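Local coordinates for protein benzoate transport porin BenP (Acinetobacter baumannii AB307-0294, PDB 5DL8) that probably acts as an outer-membrane porin of the OprD family, a calcium-binding beta-barrel thought to let small substrates such as benzoate cross the outer membrane, at residues K125-L135 / L149-Q160. Numbering follows the deposited sequence.
Sequences KTLLSVGELWL and LTSYWGTNLKSQ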
loop_
_atom_site.group_PDB
_atom_site.type_symbol
_atom_site.label_atom_id
_atom_site.label_comp_id
_atom_site.label_asym_id
_atom_site.label_seq_id
_atom_site.Cartn_x
_atom_site.Cartn_y
_atom_site.Cartn_z
ATOM N N LYS A 125 19.393 8.297 -17.666
ATOM C CA LYS A 125 18.198 8.392 -16.814
ATOM C C LYS A 125 17.377 7.112 -16.745
ATOM O O LYS A 125 16.176 7.146 -16.484
ATOM C CB LYS A 125 17.375 9.606 -17.235
ATOM C CG LYS A 125 18.101 10.904 -16.873
ATOM C CD LYS A 125 17.354 12.157 -17.333
ATOM C CE LYS A 125 18.054 13.371 -16.756
ATOM N NZ LYS A 125 17.959 14.502 -17.707
ATOM N N THR A 126 18.066 5.982 -16.889
ATOM C CA THR A 126 17.466 4.657 -16.897
ATOM C C THR A 126 18.124 3.712 -15.860
ATOM O O THR A 126 19.334 3.768 -15.578
ATOM C CB THR A 126 17.555 4.083 -18.305
ATOM O OG1 THR A 126 17.043 5.086 -19.199
ATOM C CG2 THR A 126 16.761 2.746 -18.471
ATOM N N LEU A 127 17.310 2.852 -15.279
ATOM C CA LEU A 127 17.776 1.958 -14.326
ATOM C C LEU A 127 17.058 0.680 -14.503
ATOM O O LEU A 127 15.809 0.666 -14.540
ATOM C CB LEU A 127 17.507 2.562 -12.994
ATOM C CG LEU A 127 18.084 1.676 -11.877
ATOM C CD1 LEU A 127 19.597 1.785 -11.843
ATOM C CD2 LEU A 127 17.442 2.014 -10.521
ATOM N N LEU A 128 17.820 -0.393 -14.669
ATOM C CA LEU A 128 17.294 -1.771 -14.794
ATOM C C LEU A 128 17.528 -2.429 -13.402
ATOM O O LEU A 128 18.661 -2.360 -12.864
ATOM C CB LEU A 128 18.040 -2.569 -15.889
ATOM C CG LEU A 128 17.845 -4.110 -15.948
ATOM C CD1 LEU A 128 16.424 -4.417 -16.466
ATOM C CD2 LEU A 128 18.963 -4.836 -16.722
ATOM N N SER A 129 16.488 -3.058 -12.840
ATOM C CA SER A 129 16.631 -3.750 -11.536
ATOM C C SER A 129 16.171 -5.227 -11.627
ATOM O O SER A 129 15.128 -5.512 -12.222
ATOM C CB SER A 129 15.870 -2.983 -10.430
ATOM O OG SER A 129 16.398 -1.671 -10.359
ATOM N N VAL A 130 16.966 -6.148 -11.079
ATOM C CA VAL A 130 16.611 -7.524 -11.070
ATOM C C VAL A 130 16.802 -8.072 -9.637
ATOM O O VAL A 130 17.902 -7.965 -9.058
ATOM C CB VAL A 130 17.541 -8.338 -11.995
ATOM C CG1 VAL A 130 17.168 -9.831 -11.996
ATOM C CG2 VAL A 130 17.653 -7.750 -13.411
ATOM N N GLY A 131 15.716 -8.669 -9.116
ATOM C CA GLY A 131 15.631 -9.329 -7.793
ATOM C C GLY A 131 14.448 -8.756 -6.996
ATOM O O GLY A 131 13.299 -8.745 -7.409
ATOM N N GLU A 132 14.736 -8.277 -5.798
ATOM C CA GLU A 132 13.699 -7.744 -4.906
ATOM C C GLU A 132 13.357 -6.322 -5.406
ATOM O O GLU A 132 14.216 -5.493 -5.575
ATOM C CB GLU A 132 14.178 -7.783 -3.412
ATOM C CG GLU A 132 13.202 -7.204 -2.425
ATOM C CD GLU A 132 13.593 -7.335 -0.969
ATOM O OE1 GLU A 132 14.727 -6.919 -0.592
ATOM O OE2 GLU A 132 12.726 -7.811 -0.195
ATOM N N LEU A 133 12.070 -6.052 -5.509
ATOM C CA LEU A 133 11.591 -4.781 -5.893
ATOM C C LEU A 133 10.611 -4.238 -4.812
ATOM O O LEU A 133 9.693 -4.933 -4.366
ATOM C CB LEU A 133 10.784 -4.982 -7.200
ATOM C CG LEU A 133 11.406 -5.760 -8.360
ATOM C CD1 LEU A 133 10.468 -5.860 -9.566
ATOM C CD2 LEU A 133 12.767 -5.113 -8.734
ATOM N N TRP A 134 10.840 -2.982 -4.449
ATOM C CA TRP A 134 9.966 -2.211 -3.665
ATOM C C TRP A 134 9.100 -1.367 -4.646
ATOM O O TRP A 134 9.448 -0.298 -4.989
ATOM C CB TRP A 134 10.758 -1.236 -2.698
ATOM C CG TRP A 134 11.648 -2.035 -1.875
ATOM C CD1 TRP A 134 12.914 -2.355 -2.178
ATOM C CD2 TRP A 134 11.266 -2.829 -0.692
ATOM N NE1 TRP A 134 13.390 -3.276 -1.185
ATOM C CE2 TRP A 134 12.398 -3.562 -0.291
ATOM C CE3 TRP A 134 10.114 -2.892 0.098
ATOM C CZ2 TRP A 134 12.436 -4.386 0.891
ATOM C CZ3 TRP A 134 10.110 -3.795 1.270
ATOM C CH2 TRP A 134 11.278 -4.545 1.610
ATOM N N LEU A 135 7.924 -1.814 -4.958
ATOM C CA LEU A 135 7.050 -1.165 -5.948
ATOM C C LEU A 135 6.125 -0.198 -5.212
ATOM O O LEU A 135 5.630 -0.506 -4.086
ATOM C CB LEU A 135 6.218 -2.248 -6.644
ATOM C CG LEU A 135 7.126 -3.179 -7.438
ATOM C CD1 LEU A 135 6.401 -4.348 -7.991
ATOM C CD2 LEU A 135 7.983 -2.447 -8.517
ATOM N N LEU A 149 7.115 -5.605 6.057
ATOM C CA LEU A 149 6.680 -4.901 4.810
ATOM C C LEU A 149 6.718 -5.849 3.577
ATOM O O LEU A 149 7.615 -6.717 3.369
ATOM C CB LEU A 149 7.645 -3.804 4.517
ATOM C CG LEU A 149 7.559 -2.423 5.179
ATOM C CD1 LEU A 149 7.096 -2.434 6.586
ATOM C CD2 LEU A 149 8.832 -1.600 5.038
ATOM N N THR A 150 5.678 -5.739 2.783
ATOM C CA THR A 150 5.545 -6.447 1.486
ATOM C C THR A 150 6.648 -5.975 0.530
ATOM O O THR A 150 6.982 -4.794 0.467
ATOM C CB THR A 150 4.130 -6.183 0.923
ATOM O OG1 THR A 150 3.218 -6.528 1.961
ATOM C CG2 THR A 150 3.746 -6.982 -0.405
ATOM N N SER A 151 7.284 -6.909 -0.138
ATOM C CA SER A 151 8.102 -6.634 -1.309
ATOM C C SER A 151 7.810 -7.678 -2.388
ATOM O O SER A 151 6.962 -8.593 -2.160
ATOM C CB SER A 151 9.555 -6.629 -0.879
ATOM O OG SER A 151 10.011 -7.931 -0.504
ATOM N N TYR A 152 8.530 -7.584 -3.534
ATOM C CA TYR A 152 8.208 -8.304 -4.796
ATOM C C TYR A 152 9.490 -8.866 -5.451
ATOM O O TYR A 152 10.622 -8.431 -5.143
ATOM C CB TYR A 152 7.525 -7.261 -5.754
ATOM C CG TYR A 152 6.253 -6.747 -5.200
ATOM C CD1 TYR A 152 5.125 -7.474 -5.248
ATOM C CD2 TYR A 152 6.228 -5.583 -4.452
ATOM C CE1 TYR A 152 3.910 -7.005 -4.665
ATOM C CE2 TYR A 152 5.055 -5.126 -3.888
ATOM C CZ TYR A 152 3.920 -5.835 -3.982
ATOM O OH TYR A 152 2.790 -5.308 -3.364
ATOM N N TRP A 153 9.366 -9.848 -6.313
ATOM C CA TRP A 153 10.554 -10.319 -6.947
ATOM C C TRP A 153 10.315 -10.303 -8.447
ATOM O O TRP A 153 9.299 -10.856 -8.913
ATOM C CB TRP A 153 10.831 -11.732 -6.496
ATOM C CG TRP A 153 12.148 -12.383 -6.939
ATOM C CD1 TRP A 153 12.346 -13.317 -7.999
ATOM C CD2 TRP A 153 13.398 -12.268 -6.281
ATOM N NE1 TRP A 153 13.657 -13.732 -8.002
ATOM C CE2 TRP A 153 14.323 -13.088 -6.973
ATOM C CE3 TRP A 153 13.838 -11.547 -5.153
ATOM C CZ2 TRP A 153 15.671 -13.187 -6.575
ATOM C CZ3 TRP A 153 15.176 -11.658 -4.767
ATOM C CH2 TRP A 153 16.065 -12.467 -5.484
ATOM N N GLY A 154 11.264 -9.739 -9.172
ATOM C CA GLY A 154 11.152 -9.651 -10.659
ATOM C C GLY A 154 12.188 -8.762 -11.279
ATOM O O GLY A 154 13.250 -8.557 -10.713
ATOM N N THR A 155 11.892 -8.281 -12.494
ATOM C CA THR A 155 12.729 -7.353 -13.215
ATOM C C THR A 155 11.938 -6.166 -13.595
ATOM O O THR A 155 10.803 -6.341 -14.072
ATOM C CB THR A 155 13.149 -7.994 -14.502
ATOM O OG1 THR A 155 13.622 -9.288 -14.188
ATOM C CG2 THR A 155 14.228 -7.214 -15.166
ATOM N N ASN A 156 12.493 -4.970 -13.403
ATOM C CA ASN A 156 11.918 -3.764 -14.000
ATOM C C ASN A 156 12.890 -2.767 -14.569
ATOM O O ASN A 156 14.075 -2.851 -14.311
ATOM C CB ASN A 156 10.922 -3.076 -13.060
ATOM C CG ASN A 156 11.558 -2.389 -11.811
ATOM O OD1 ASN A 156 12.764 -2.181 -11.651
ATOM N ND2 ASN A 156 10.682 -1.928 -10.996
ATOM N N LEU A 157 12.349 -1.861 -15.394
ATOM C CA LEU A 157 13.110 -0.844 -16.174
ATOM C C LEU A 157 12.381 0.473 -15.999
ATOM O O LEU A 157 11.155 0.522 -16.194
ATOM C CB LEU A 157 13.223 -1.194 -17.658
ATOM C CG LEU A 157 14.112 -0.306 -18.541
ATOM C CD1 LEU A 157 15.543 -0.276 -18.020
ATOM C CD2 LEU A 157 14.070 -0.788 -20.000
ATOM N N LYS A 158 13.107 1.462 -15.476
ATOM C CA LYS A 158 12.602 2.859 -15.243
ATOM C C LYS A 158 13.362 3.856 -16.064
ATOM O O LYS A 158 14.573 3.816 -16.063
ATOM C CB LYS A 158 12.892 3.309 -13.826
ATOM C CG LYS A 158 12.355 2.382 -12.847
ATOM C CD LYS A 158 12.598 2.904 -11.478
ATOM C CE LYS A 158 12.099 1.886 -10.515
ATOM N NZ LYS A 158 11.877 2.609 -9.252
ATOM N N SER A 159 12.676 4.804 -16.657
ATOM C CA SER A 159 13.336 5.867 -17.377
ATOM C C SER A 159 12.656 7.257 -17.330
ATOM O O SER A 159 11.446 7.357 -17.488
ATOM C CB SER A 159 13.455 5.389 -18.810
ATOM O OG SER A 159 14.205 6.311 -19.588
ATOM N N GLN A 160 13.415 8.327 -17.112
ATOM C CA GLN A 160 12.929 9.700 -17.348
ATOM C C GLN A 160 13.245 10.005 -18.786
ATOM O O GLN A 160 14.338 10.492 -19.120
ATOM C CB GLN A 160 13.632 10.703 -16.406
ATOM C CG GLN A 160 12.979 12.059 -16.306
ATOM C CD GLN A 160 11.620 11.994 -15.595
ATOM O OE1 GLN A 160 11.401 11.206 -14.699
ATOM N NE2 GLN A 160 10.689 12.763 -16.063
HETATM O O HOH W 1 14.505 -0.481 -12.013
#
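W153 lays its six-membered ring flat over G131, whose CA sits 3.7 Å from the ring centroid and only 5° off the normal. This CH-pi contact marks the bend in an antiparallel strand pair of the OprD-type beta-barrel, where 126-130 runs against 155-160 and, past the corner at G131 and G154, 132-133 against 151-153. The two glycines face each other as a hydrogen-bonded pair, the bond from G131 N to G154 O being nearly straight. In W153, CG anti to the backbone N carries the indole toward the neighbouring strand, over G131.

T126, L128, V130, T155 and L157 lie on the W153 face, most of them partly exposed. There L157 CD1 presses on T126 CG2, at 3.3 Å tighter than normal contact, while V130 and T155 lie side by side, touching through their CG2 methyls. The other face carries L127, S129, L133, Y152 and N156. A water on this side lies within bonding distance of L127 O and S129 OG; its very short approach to N156 OD1 is doubtful. N156 ND2 is bonded to Y202 OH on strand 200-210. L135 slides past N156 in the opposite direction, its CD2 by the amide ND2, while CD1 sits 3.7 Å from Y152 CG. L133 O lies in the plane of the Y152 ring, at its edge.

W134 does the same with S151 as W153 with G131: CB lies over one face of its six-membered ring, with L149 CB at the edge. S151 turns OG between its backbone N and carbonyl carbon (chi1 69°), aiming it at E132. The carboxylate is buried and held at both oxygens: OE1 bonds S81 OG on strand 72-87, and OE2 accepts from S151 OG at 2.7 Å on its anti side, 19° out of plane.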